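Local coordinates for polysialic acid O-acetyltransferase (Escherichia coli, PDB 3JQY), which transfers acetyl groups from acetyl-CoA to the 7- or 9-hydroxyl of the sialic acid units in long capsular polysialic acid chains, at residues A100-K105 against V121-N126; V139-S144 against V176-G181; A143-P148 against R157-K162. One frame throughout, in Å; residues are numbered along the deposited sequence.

In the fold
The three contacts sit close together on the left-handed beta-helix, their centres about 12 to 13 Å apart. Contact 1 comes first along the chain and joins the corners of two successive coils, after strands 97-101 and 119-121. Contacts 2 and 3 follow, and both begin in the chain around A143 and S144. Contact 2 pairs strand 139-142 with strand 176-178 in the same parallel sheet, while contact 3 closes the loop that leaves the beta-helix between strands 139-142 and 164-166. V121 bonds on to L141 and A143, linking the first contact to the second. The K180-D145 salt bridge joins contacts 2 and 3 at the probable acetyl-CoA site, and both contacts touch a second subunit.

Contact 1 of 3, residues A100-K105 against V121-N126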
ATOM      1  N   ALA B 100     -11.946  19.774  -0.205  1.00 10.94           N
ATOM      2  CA  ALA B 100     -12.929  20.257   0.766  1.00  9.77           C
ATOM      3  C   ALA B 100     -14.287  20.319   0.089  1.00 14.32           C
ATOM      4  O   ALA B 100     -14.490  21.099  -0.841  1.00 12.92           O
ATOM      5  CB  ALA B 100     -12.531  21.638   1.298  1.00  9.28           C
ATOM      6  N   THR B 101     -15.216  19.497   0.563  1.00 12.17           N
ATOM      7  CA  THR B 101     -16.440  19.226  -0.183  1.00 12.56           C
ATOM      8  C   THR B 101     -17.683  19.559   0.622  1.00 13.55           C
ATOM      9  O   THR B 101     -17.838  19.118   1.763  1.00 14.54           O
ATOM     10  CB  THR B 101     -16.514  17.730  -0.582  1.00 18.53           C
ATOM     11  OG1 THR B 101     -15.428  17.406  -1.458  1.00 20.25           O
ATOM     12  CG2 THR B 101     -17.831  17.422  -1.276  1.00 20.89           C
ATOM     13  N   LYS B 102     -18.552  20.340   0.034  1.00 11.59           N
ATOM     14  CA  LYS B 102     -19.842  20.617   0.601  1.00 17.05           C
ATOM     15  C   LYS B 102     -19.898  21.126   2.029  1.00 19.84           C
ATOM     16  O   LYS B 102     -20.657  20.659   2.848  1.00 19.63           O
ATOM     17  CB  LYS B 102     -20.725  19.413   0.466  1.00 20.11           C
ATOM     18  CG  LYS B 102     -21.087  19.126  -0.935  1.00 29.63           C
ATOM     19  CD  LYS B 102     -21.682  17.759  -1.079  1.00 27.01           C
ATOM     20  CE  LYS B 102     -22.298  17.636  -2.345  1.00 42.68           C
ATOM     21  NZ  LYS B 102     -21.677  16.693  -3.198  1.00 40.59           N
ATOM     22  N   GLY B 103     -19.101  22.130   2.274  1.00 15.83           N
ATOM     23  CA  GLY B 103     -19.114  22.789   3.567  1.00 15.42           C
ATOM     24  C   GLY B 103     -18.203  22.129   4.577  1.00 16.84           C
ATOM     25  O   GLY B 103     -18.565  21.984   5.743  1.00 17.82           O
ATOM     26  N   SER B 104     -17.013  21.731   4.132  1.00 12.54           N
ATOM     27  CA  SER B 104     -16.042  21.116   5.026  1.00 13.12           C
ATOM     28  C   SER B 104     -14.994  22.136   5.473  1.00 10.41           C
ATOM     29  O   SER B 104     -14.781  23.152   4.813  1.00 15.73           O
ATOM     30  CB  SER B 104     -15.354  19.940   4.330  1.00 14.82           C
ATOM     31  OG  SER B 104     -16.282  18.903   4.043  1.00 13.75           O
ATOM     32  N   LYS B 105     -14.347  21.848   6.600  1.00 10.38           N
ATOM     33  CA  LYS B 105     -13.236  22.648   7.100  1.00 12.00           C
ATOM     34  C   LYS B 105     -11.995  21.772   7.216  1.00 12.77           C
ATOM     35  O   LYS B 105     -12.046  20.685   7.777  1.00 11.96           O
ATOM     36  CB  LYS B 105     -13.565  23.236   8.472  1.00 12.94           C
ATOM     37  CG  LYS B 105     -14.754  24.174   8.495  1.00 22.40           C
ATOM     38  CD  LYS B 105     -14.884  24.826   9.871  1.00 25.38           C
ATOM     39  CE  LYS B 105     -16.309  25.280  10.150  1.00 45.67           C
ATOM     40  NZ  LYS B 105     -16.770  26.322   9.192  1.00 46.97           N
ATOM     41  N   VAL B 121      -9.878  13.699   2.175  1.00  8.22           N
ATOM     42  CA  VAL B 121     -11.200  13.495   1.585  1.00 12.29           C
ATOM     43  C   VAL B 121     -12.259  13.915   2.604  1.00 13.90           C
ATOM     44  O   VAL B 121     -12.230  13.457   3.739  1.00 14.24           O
ATOM     45  CB  VAL B 121     -11.425  12.002   1.259  1.00 13.16           C
ATOM     46  CG1 VAL B 121     -12.765  11.798   0.562  1.00 20.01           C
ATOM     47  CG2 VAL B 121     -10.277  11.455   0.421  1.00 20.98           C
ATOM     48  N   THR B 122     -13.202  14.764   2.201  1.00 14.56           N
ATOM     49  CA  THR B 122     -14.242  15.220   3.121  1.00 12.13           C
ATOM     50  C   THR B 122     -15.632  15.171   2.495  1.00 16.24           C
ATOM     51  O   THR B 122     -15.783  14.916   1.302  1.00 14.90           O
ATOM     52  CB  THR B 122     -14.010  16.684   3.543  1.00 17.00           C
ATOM     53  OG1 THR B 122     -14.002  17.513   2.374  1.00 15.79           O
ATOM     54  CG2 THR B 122     -12.688  16.844   4.275  1.00 14.93           C
ATOM     55  N   ASP B 123     -16.642  15.429   3.320  1.00 16.28           N
ATOM     56  CA  ASP B 123     -18.006  15.652   2.844  1.00 15.69           C
ATOM     57  C   ASP B 123     -18.816  16.261   3.976  1.00 18.45           C
ATOM     58  O   ASP B 123     -19.274  15.549   4.875  1.00 16.01           O
ATOM     59  CB  ASP B 123     -18.645  14.344   2.367  1.00 19.94           C
ATOM     60  CG  ASP B 123     -20.031  14.548   1.776  1.00 25.69           C
ATOM     61  OD1 ASP B 123     -20.501  15.704   1.717  1.00 27.08           O
ATOM     62  OD2 ASP B 123     -20.650  13.547   1.362  1.00 37.15           O
ATOM     63  N   LYS B 124     -18.964  17.584   3.938  1.00 12.77           N
ATOM     64  CA  LYS B 124     -19.635  18.332   4.999  1.00 14.83           C
ATOM     65  C   LYS B 124     -19.128  17.886   6.361  1.00 18.28           C
ATOM     66  O   LYS B 124     -19.904  17.550   7.258  1.00 17.33           O
ATOM     67  CB  LYS B 124     -21.156  18.172   4.914  1.00 19.07           C
ATOM     68  CG  LYS B 124     -21.919  19.123   5.835  1.00 27.52           C
ATOM     69  CD  LYS B 124     -23.413  19.164   5.516  1.00 33.65           C
ATOM     70  CE  LYS B 124     -23.785  20.387   4.677  1.00 44.49           C
ATOM     71  NZ  LYS B 124     -23.287  20.334   3.271  1.00 37.00           N
ATOM     72  N   CYS B 125     -17.809  17.874   6.511  1.00 13.58           N
ATOM     73  CA  CYS B 125     -17.206  17.495   7.779  1.00 14.13           C
ATOM     74  C   CYS B 125     -15.845  18.162   7.942  1.00 18.36           C
ATOM     75  O   CYS B 125     -15.439  18.974   7.115  1.00 17.39           O
ATOM     76  CB  CYS B 125     -17.101  15.971   7.915  1.00 14.77           C
ATOM     77  SG  CYS B 125     -15.980  15.185   6.745  1.00 17.08           S
ATOM     78  N   ASN B 126     -15.146  17.832   9.018  1.00 15.05           N
ATOM     79  CA  ASN B 126     -13.925  18.557   9.349  1.00 11.18           C
ATOM     80  C   ASN B 126     -12.741  17.626   9.456  1.00 14.22           C
ATOM     81  O   ASN B 126     -12.851  16.539  10.012  1.00 12.72           O
ATOM     82  CB  ASN B 126     -14.104  19.308  10.666  1.00 15.92           C
ATOM     83  CG  ASN B 126     -15.302  20.242  10.641  1.00 21.87           C
ATOM     84  OD1 ASN B 126     -16.038  20.355  11.623  1.00 29.91           O
ATOM     85  ND2 ASN B 126     -15.509  20.903   9.510  1.00 15.01           N
TER
HETATM   86  O   HOH W   1     -13.413  15.407  -0.676  1.00 23.90           O
HETATM   87  O   HOH W   2     -17.934  21.247   8.462  1.00 23.24           O
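S104 and T122 meet at this corner, where two successive coils of the left-handed beta-helix turn from one sheet to the next. OG of S104 accepts C125 N at 3.1 Å, nearly straight (169° at the hydrogen), and donates to T101 O. K124 N reaches that same T101 O at 2.9 Å, so two donors grip it. OG1 of T122, placed between backbone N and carbonyl carbon (chi1 59°), accepts T101 N at 2.9 Å and also bonds to V99 O. S104 CB packs tightly, 2.9 Å from C125 O. The solvent side is held by long side chains and water. The bent chain of K124 brings NZ within 2.7 Å of K102 O, a short hydrogen bond, while a water links G103 O to N126 ND2, the latter bond weak. K102 leads outward; its NZ, 5.1 Å from D123 OD1 and not in contact, makes a long, weak ion pair with D224 of a second subunit. K105 N bonds to C125 O; K105 and N126 form a parallel beta bridge, their side chains side by side. On the preceding coil N84 OD1 accepts S104 N and A100 packs against strands 71-80 and 85-88; on the following one, C125 rests on A143.

Contact 2 of 3, residues V139-S144 against V176-G181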
ATOM      1  N   VAL B 139       0.094   9.528   3.295  1.00 10.40           N
ATOM      2  CA  VAL B 139      -0.898   9.495   4.355  1.00 10.05           C
ATOM      3  C   VAL B 139      -2.230  10.010   3.830  1.00 10.69           C
ATOM      4  O   VAL B 139      -2.302  11.110   3.284  1.00 11.67           O
ATOM      5  CB  VAL B 139      -0.466  10.337   5.559  1.00 10.23           C
ATOM      6  CG1 VAL B 139      -1.603  10.453   6.567  1.00 10.41           C
ATOM      7  CG2 VAL B 139       0.772   9.724   6.210  1.00  9.70           C
ATOM      8  N   ILE B 140      -3.276   9.199   4.002  1.00  9.93           N
ATOM      9  CA  ILE B 140      -4.622   9.550   3.564  1.00  8.38           C
ATOM     10  C   ILE B 140      -5.528   9.777   4.766  1.00 10.04           C
ATOM     11  O   ILE B 140      -5.640   8.921   5.638  1.00 11.88           O
ATOM     12  CB  ILE B 140      -5.237   8.442   2.684  1.00 12.73           C
ATOM     13  CG1 ILE B 140      -4.371   8.202   1.443  1.00 14.78           C
ATOM     14  CG2 ILE B 140      -6.665   8.807   2.283  1.00 12.48           C
ATOM     15  CD1 ILE B 140      -4.804   6.998   0.618  1.00 18.89           C
ATOM     16  N   LEU B 141      -6.150  10.948   4.828  1.00  9.77           N
ATOM     17  CA  LEU B 141      -7.173  11.196   5.844  1.00 12.02           C
ATOM     18  C   LEU B 141      -8.539  11.147   5.165  1.00 10.58           C
ATOM     19  O   LEU B 141      -8.922  12.084   4.460  1.00 12.26           O
ATOM     20  CB  LEU B 141      -6.937  12.543   6.536  1.00  9.61           C
ATOM     21  CG  LEU B 141      -5.518  12.788   7.068  1.00 12.56           C
ATOM     22  CD1 LEU B 141      -5.399  14.148   7.768  1.00 14.08           C
ATOM     23  CD2 LEU B 141      -5.082  11.658   8.012  1.00 13.45           C
ATOM     24  N   ARG B 142      -9.256  10.040   5.355  1.00  8.93           N
ATOM     25  CA  ARG B 142     -10.485   9.782   4.601  1.00  9.85           C
ATOM     26  C   ARG B 142     -11.725   9.918   5.482  1.00  9.33           C
ATOM     27  O   ARG B 142     -12.168   8.950   6.094  1.00 13.08           O
ATOM     28  CB  ARG B 142     -10.437   8.390   3.957  1.00 14.09           C
ATOM     29  CG  ARG B 142     -11.514   8.158   2.901  1.00 14.19           C
ATOM     30  CD  ARG B 142     -11.465   6.740   2.309  1.00 14.89           C
ATOM     31  NE  ARG B 142     -10.208   6.457   1.612  1.00 17.86           N
ATOM     32  CZ  ARG B 142      -9.903   6.894   0.393  1.00 25.49           C
ATOM     33  NH1 ARG B 142     -10.764   7.649  -0.284  1.00 24.87           N
ATOM     34  NH2 ARG B 142      -8.730   6.580  -0.151  1.00 18.42           N
ATOM     35  N   ALA B 143     -12.282  11.126   5.544  1.00 11.36           N
ATOM     36  CA  ALA B 143     -13.401  11.408   6.447  1.00 10.39           C
ATOM     37  C   ALA B 143     -14.755  11.054   5.841  1.00 14.56           C
ATOM     38  O   ALA B 143     -15.780  11.108   6.524  1.00 16.22           O
ATOM     39  CB  ALA B 143     -13.381  12.867   6.873  1.00 13.23           C
ATOM     40  N   SER B 144     -14.753  10.716   4.555  1.00 14.55           N
ATOM     41  CA  SER B 144     -15.964  10.297   3.853  1.00 14.79           C
ATOM     42  C   SER B 144     -15.712   9.003   3.085  1.00 18.10           C
ATOM     43  O   SER B 144     -14.643   8.829   2.490  1.00 16.84           O
ATOM     44  CB  SER B 144     -16.413  11.386   2.882  1.00 16.89           C
ATOM     45  OG  SER B 144     -17.426  10.898   2.015  1.00 24.46           O
ATOM     46  N   VAL B 176      -0.222   5.244   5.484  1.00  8.66           N
ATOM     47  CA  VAL B 176      -1.249   5.095   6.511  1.00  5.87           C
ATOM     48  C   VAL B 176      -2.536   5.726   6.017  1.00  9.74           C
ATOM     49  O   VAL B 176      -2.498   6.774   5.385  1.00  8.83           O
ATOM     50  CB  VAL B 176      -0.854   5.869   7.783  1.00  8.33           C
ATOM     51  CG1 VAL B 176      -2.073   6.105   8.684  1.00  9.86           C
ATOM     52  CG2 VAL B 176       0.245   5.136   8.540  1.00  9.84           C
ATOM     53  N   SER B 177      -3.666   5.090   6.310  1.00  8.13           N
ATOM     54  CA  SER B 177      -4.968   5.730   6.151  1.00  9.01           C
ATOM     55  C   SER B 177      -5.586   5.906   7.519  1.00  9.83           C
ATOM     56  O   SER B 177      -5.577   4.985   8.354  1.00 10.29           O
ATOM     57  CB  SER B 177      -5.907   4.892   5.286  1.00 14.89           C
ATOM     58  OG  SER B 177      -5.593   5.031   3.918  1.00 13.50           O
ATOM     59  N   ILE B 178      -6.109   7.097   7.753  1.00  9.36           N
ATOM     60  CA  ILE B 178      -6.937   7.342   8.919  1.00 10.77           C
ATOM     61  C   ILE B 178      -8.370   7.514   8.428  1.00 11.85           C
ATOM     62  O   ILE B 178      -8.643   8.360   7.578  1.00 11.85           O
ATOM     63  CB  ILE B 178      -6.453   8.570   9.695  1.00 12.43           C
ATOM     64  CG1 ILE B 178      -5.031   8.337  10.206  1.00 15.88           C
ATOM     65  CG2 ILE B 178      -7.377   8.861  10.866  1.00 12.69           C
ATOM     66  CD1 ILE B 178      -4.502   9.458  11.070  1.00 24.23           C
ATOM     67  N   MET B 179      -9.274   6.684   8.940  1.00 10.03           N
ATOM     68  CA  MET B 179     -10.659   6.657   8.457  1.00 10.95           C
ATOM     69  C   MET B 179     -11.593   7.575   9.248  1.00 13.89           C
ATOM     70  O   MET B 179     -11.170   8.245  10.190  1.00 13.61           O
ATOM     71  CB  MET B 179     -11.192   5.219   8.450  1.00 15.05           C
ATOM     72  CG  MET B 179     -10.376   4.257   7.588  1.00 13.22           C
ATOM     73  SD  MET B 179     -10.093   4.890   5.914  1.00 20.24           S
ATOM     74  CE  MET B 179      -9.681   3.378   5.041  1.00 20.77           C
ATOM     75  N   LYS B 180     -12.866   7.615   8.855  1.00 13.32           N
ATOM     76  CA  LYS B 180     -13.762   8.640   9.384  1.00 13.20           C
ATOM     77  C   LYS B 180     -14.008   8.509  10.887  1.00 12.54           C
ATOM     78  O   LYS B 180     -14.039   7.400  11.438  1.00 13.51           O
ATOM     79  CB  LYS B 180     -15.094   8.650   8.631  1.00 12.61           C
ATOM     80  CG  LYS B 180     -15.958   7.412   8.862  1.00 14.67           C
ATOM     81  CD  LYS B 180     -17.164   7.441   7.928  1.00 20.35           C
ATOM     82  CE  LYS B 180     -18.010   6.185   8.066  1.00 23.03           C
ATOM     83  NZ  LYS B 180     -17.228   4.953   7.739  1.00 25.49           N
ATOM     84  N   GLY B 181     -14.156   9.653  11.543  1.00 11.24           N
ATOM     85  CA  GLY B 181     -14.553   9.693  12.938  1.00 14.10           C
ATOM     86  C   GLY B 181     -13.427   9.414  13.911  1.00 18.34           C
ATOM     87  O   GLY B 181     -13.663   9.261  15.109  1.00 21.49           O
TER
HETATM   88  O   HOH W   3      -7.845   5.277   2.315  1.00 15.88           O
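CG of L141 and CG1 of I178 both stand anti to the carbonyl carbon (chi1 -51° and -62°). The two side chains lie side by side, pointing the same way, and CD2 of L141 nestles 3.8 Å from CB of I178 and as close to its CD1. A similar torsion (chi1 -78°) sets OG of S177 beside its own backbone N, 3.6 Å from CB of I140 on the other face. Between the two faces the parallel ladder is regular: I140 N bonds to V176 O, I178 N to I140 O at 2.8 Å, and R142 N to I178 O. K180 N comes within 3.1 Å of R142 O, at an angle too poor for a hydrogen bond; CB of K180 lies 3.3 Å from A143 O. The far end of K180 forms a salt bridge with D145, and both residues probably bind acetyl-CoA, as inferred from relatives. The bend of R142 at chi3 turns NE toward a water, which lies at the guanidinium edge, in plane, accepts from NE at 2.7 Å and meets S177 OG at 2.8 Å. CB of R142 touches the sulfur of M179. Y192 of a second subunit packs on I140, R142, S177 and M179. The two faces thus differ in chemistry: in the apolar interior of the beta-helix I178 packs on I164 and I166, and L141 on I166, whereas on the other face the hydroxyl of buried S177 shares a water with R142 NE, beside Y192 of the second subunit.

Contact 3 of 3, residues A143-P148 against R157-K162; sequences ASDGHP and RINWAK
N159 reaches across to D145 and H147, tying together the two arms of the long loop that projects from the left-handed beta-helix, an excursion of the kind found in hexapeptide-repeat acyltransferases. D145, G146 and H147 probably contribute to acetyl-CoA binding, by analogy with relatives. The arms run 176° apart, practically antiparallel. At the base K162 N donates a hydrogen bond to A143 O at 3.2 Å. Farther out, CG of N159 stands between backbone N and carbonyl carbon (chi1 70°), and both bonds of its ND2 lie close to the amide plane: one to D145 OD2 at 2.9 Å, on the anti side of the carboxylate, the other to H147 O, also 2.9 Å away. Carboxylate and amide planes are turned 55° to each other. N159 is itself held by R157, which grips it side-on: NE meets N159 OD1 at 2.9 Å and NH2 meets N159 O at 3.3 Å, each from above the carbonyl plane. I149 N is a further donor to OD1. Waters form the second kind of bridge. One accepts from D145 N and donates to N159 O; another accepts from R157 NH2 and is hydrogen-bonded to S144 OG. Contacts with a second subunit involve the imidazole of H147, whose ND1 bonds to R222 O and whose ring meets W171 edge-to-face, both on that subunit. Apolar touches complete the seam, with A161 CB near S144 CB and P148 CB against CD of R157. CA of P148 lies 3.8 Å above one face of the R157 guanidinium, toward the rim. Separately, CD of R157 sits 3.6 Å above the centre of the W160 ring.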
ATOM      1  N   ALA B 143     -12.282  11.126   5.544  1.00 11.36           N
ATOM      2  CA  ALA B 143     -13.401  11.408   6.447  1.00 10.39           C
ATOM      3  C   ALA B 143     -14.755  11.054   5.841  1.00 14.56           C
ATOM      4  O   ALA B 143     -15.780  11.108   6.524  1.00 16.22           O
ATOM      5  CB  ALA B 143     -13.381  12.867   6.873  1.00 13.23           C
ATOM      6  N   SER B 144     -14.753  10.716   4.555  1.00 14.55           N
ATOM      7  CA  SER B 144     -15.964  10.297   3.853  1.00 14.79           C
ATOM      8  C   SER B 144     -15.712   9.003   3.085  1.00 18.10           C
ATOM      9  O   SER B 144     -14.643   8.829   2.490  1.00 16.84           O
ATOM     10  CB  SER B 144     -16.413  11.386   2.882  1.00 16.89           C
ATOM     11  OG  SER B 144     -17.426  10.898   2.015  1.00 24.46           O
ATOM     12  N   ASP B 145     -16.697   8.104   3.086  1.00 16.66           N
ATOM     13  CA  ASP B 145     -16.578   6.808   2.405  1.00 19.44           C
ATOM     14  C   ASP B 145     -16.752   6.914   0.893  1.00 22.03           C
ATOM     15  O   ASP B 145     -16.342   6.019   0.151  1.00 26.89           O
ATOM     16  CB  ASP B 145     -17.618   5.812   2.932  1.00 23.76           C
ATOM     17  CG  ASP B 145     -17.256   5.235   4.286  1.00 26.45           C
ATOM     18  OD1 ASP B 145     -16.189   5.583   4.840  1.00 24.00           O
ATOM     19  OD2 ASP B 145     -18.049   4.413   4.795  1.00 20.75           O
ATOM     20  N   GLY B 146     -17.392   7.981   0.436  1.00 18.50           N
ATOM     21  CA  GLY B 146     -17.554   8.192  -0.994  1.00 20.92           C
ATOM     22  C   GLY B 146     -18.869   7.703  -1.575  1.00 24.12           C
ATOM     23  O   GLY B 146     -19.384   8.302  -2.520  1.00 21.86           O
ATOM     24  N   HIS B 147     -19.416   6.647  -0.988  1.00 15.56           N
ATOM     25  CA  HIS B 147     -20.673   6.054  -1.435  1.00 16.38           C
ATOM     26  C   HIS B 147     -21.479   5.622  -0.214  1.00 13.21           C
ATOM     27  O   HIS B 147     -20.905   5.311   0.828  1.00 16.13           O
ATOM     28  CB  HIS B 147     -20.405   4.852  -2.352  1.00 16.96           C
ATOM     29  CG  HIS B 147     -19.628   5.203  -3.582  1.00 14.91           C
ATOM     30  ND1 HIS B 147     -20.153   5.971  -4.601  1.00 20.26           N
ATOM     31  CD2 HIS B 147     -18.376   4.865  -3.968  1.00 12.51           C
ATOM     32  CE1 HIS B 147     -19.249   6.103  -5.556  1.00 20.50           C
ATOM     33  NE2 HIS B 147     -18.163   5.442  -5.198  1.00 21.46           N
ATOM     34  N   PRO B 148     -22.805   5.692  -0.251  1.00 12.90           N
ATOM     35  CA  PRO B 148     -23.665   5.403   0.903  1.00 12.72           C
ATOM     36  C   PRO B 148     -23.778   3.921   1.222  1.00 14.50           C
ATOM     37  O   PRO B 148     -23.861   3.096   0.303  1.00 14.42           O
ATOM     38  CB  PRO B 148     -25.044   5.913   0.467  1.00 14.45           C
ATOM     39  CG  PRO B 148     -24.904   6.411  -0.926  1.00 22.75           C
ATOM     40  CD  PRO B 148     -23.573   6.021  -1.459  1.00 19.73           C
ATOM     41  N   ARG B 157     -29.276   5.455   5.818  1.00 22.22           N
ATOM     42  CA  ARG B 157     -27.825   5.474   5.667  1.00 15.34           C
ATOM     43  C   ARG B 157     -27.109   5.403   7.015  1.00 17.20           C
ATOM     44  O   ARG B 157     -27.502   6.070   7.976  1.00 21.25           O
ATOM     45  CB  ARG B 157     -27.387   6.725   4.908  1.00 18.86           C
ATOM     46  CG  ARG B 157     -25.886   6.947   4.940  1.00 18.09           C
ATOM     47  CD  ARG B 157     -25.446   7.961   3.905  1.00 16.51           C
ATOM     48  NE  ARG B 157     -23.990   7.963   3.771  1.00 19.26           N
ATOM     49  CZ  ARG B 157     -23.302   8.827   3.035  1.00 22.98           C
ATOM     50  NH1 ARG B 157     -23.931   9.782   2.357  1.00 24.22           N
ATOM     51  NH2 ARG B 157     -21.978   8.734   2.974  1.00 21.23           N
ATOM     52  N   ILE B 158     -26.052   4.600   7.088  1.00 16.76           N
ATOM     53  CA  ILE B 158     -25.326   4.423   8.340  1.00 14.72           C
ATOM     54  C   ILE B 158     -23.825   4.703   8.270  1.00 23.08           C
ATOM     55  O   ILE B 158     -23.102   4.417   9.227  1.00 23.43           O
ATOM     56  CB  ILE B 158     -25.522   3.008   8.929  1.00 20.39           C
ATOM     57  CG1 ILE B 158     -25.091   1.938   7.918  1.00 21.76           C
ATOM     58  CG2 ILE B 158     -26.961   2.816   9.366  1.00 22.83           C
ATOM     59  CD1 ILE B 158     -25.047   0.536   8.482  1.00 25.33           C
ATOM     60  N   ASN B 159     -23.350   5.244   7.152  1.00 18.07           N
ATOM     61  CA  ASN B 159     -21.933   5.594   7.047  1.00 15.22           C
ATOM     62  C   ASN B 159     -21.743   7.060   6.687  1.00 13.69           C
ATOM     63  O   ASN B 159     -20.955   7.394   5.797  1.00 15.74           O
ATOM     64  CB  ASN B 159     -21.208   4.709   6.025  1.00 15.86           C
ATOM     65  CG  ASN B 159     -21.621   5.010   4.598  1.00 17.59           C
ATOM     66  OD1 ASN B 159     -22.744   5.454   4.343  1.00 14.70           O
ATOM     67  ND2 ASN B 159     -20.712   4.775   3.657  1.00 15.37           N
ATOM     68  N   TRP B 160     -22.479   7.933   7.367  1.00 12.79           N
ATOM     69  CA  TRP B 160     -22.304   9.370   7.195  1.00 14.21           C
ATOM     70  C   TRP B 160     -20.852   9.762   7.488  1.00 13.78           C
ATOM     71  O   TRP B 160     -20.195   9.161   8.336  1.00 12.50           O
ATOM     72  CB  TRP B 160     -23.250  10.142   8.121  1.00 21.82           C
ATOM     73  CG  TRP B 160     -24.714   9.987   7.781  1.00 21.80           C
ATOM     74  CD1 TRP B 160     -25.647   9.264   8.471  1.00 25.20           C
ATOM     75  CD2 TRP B 160     -25.407  10.582   6.675  1.00 21.50           C
ATOM     76  NE1 TRP B 160     -26.876   9.367   7.857  1.00 24.21           N
ATOM     77  CE2 TRP B 160     -26.754  10.169   6.753  1.00 22.54           C
ATOM     78  CE3 TRP B 160     -25.017  11.414   5.621  1.00 24.03           C
ATOM     79  CZ2 TRP B 160     -27.712  10.566   5.821  1.00 28.35           C
ATOM     80  CZ3 TRP B 160     -25.971  11.812   4.696  1.00 28.35           C
ATOM     81  CH2 TRP B 160     -27.303  11.386   4.803  1.00 26.35           C
ATOM     82  N   ALA B 161     -20.354  10.768   6.777  1.00 12.67           N
ATOM     83  CA  ALA B 161     -19.012  11.282   7.029  1.00 15.38           C
ATOM     84  C   ALA B 161     -18.884  11.732   8.478  1.00 17.41           C
ATOM     85  O   ALA B 161     -19.855  12.214   9.074  1.00 16.09           O
ATOM     86  CB  ALA B 161     -18.694  12.433   6.085  1.00 13.20           C
ATOM     87  N   LYS B 162     -17.682  11.581   9.033  1.00 11.38           N
ATOM     88  CA  LYS B 162     -17.396  11.963  10.417  1.00 11.33           C
ATOM     89  C   LYS B 162     -15.996  12.578  10.518  1.00 12.22           C
ATOM     90  O   LYS B 162     -15.069  12.134   9.834  1.00 12.90           O
ATOM     91  CB  LYS B 162     -17.514  10.758  11.346  1.00 15.52           C
ATOM     92  CG  LYS B 162     -18.912  10.136  11.370  1.00 20.10           C
ATOM     93  CD  LYS B 162     -19.058   9.122  12.497  1.00 30.14           C
ATOM     94  CE  LYS B 162     -20.477   8.566  12.552  1.00 43.63           C
ATOM     95  NZ  LYS B 162     -21.506   9.647  12.494  1.00 53.20           N
TER
HETATM   96  O   HOH W   4     -20.014  10.882   2.832  1.00 27.57           O
HETATM   97  O   HOH W   5     -18.982   8.898   4.503  1.00 20.24           O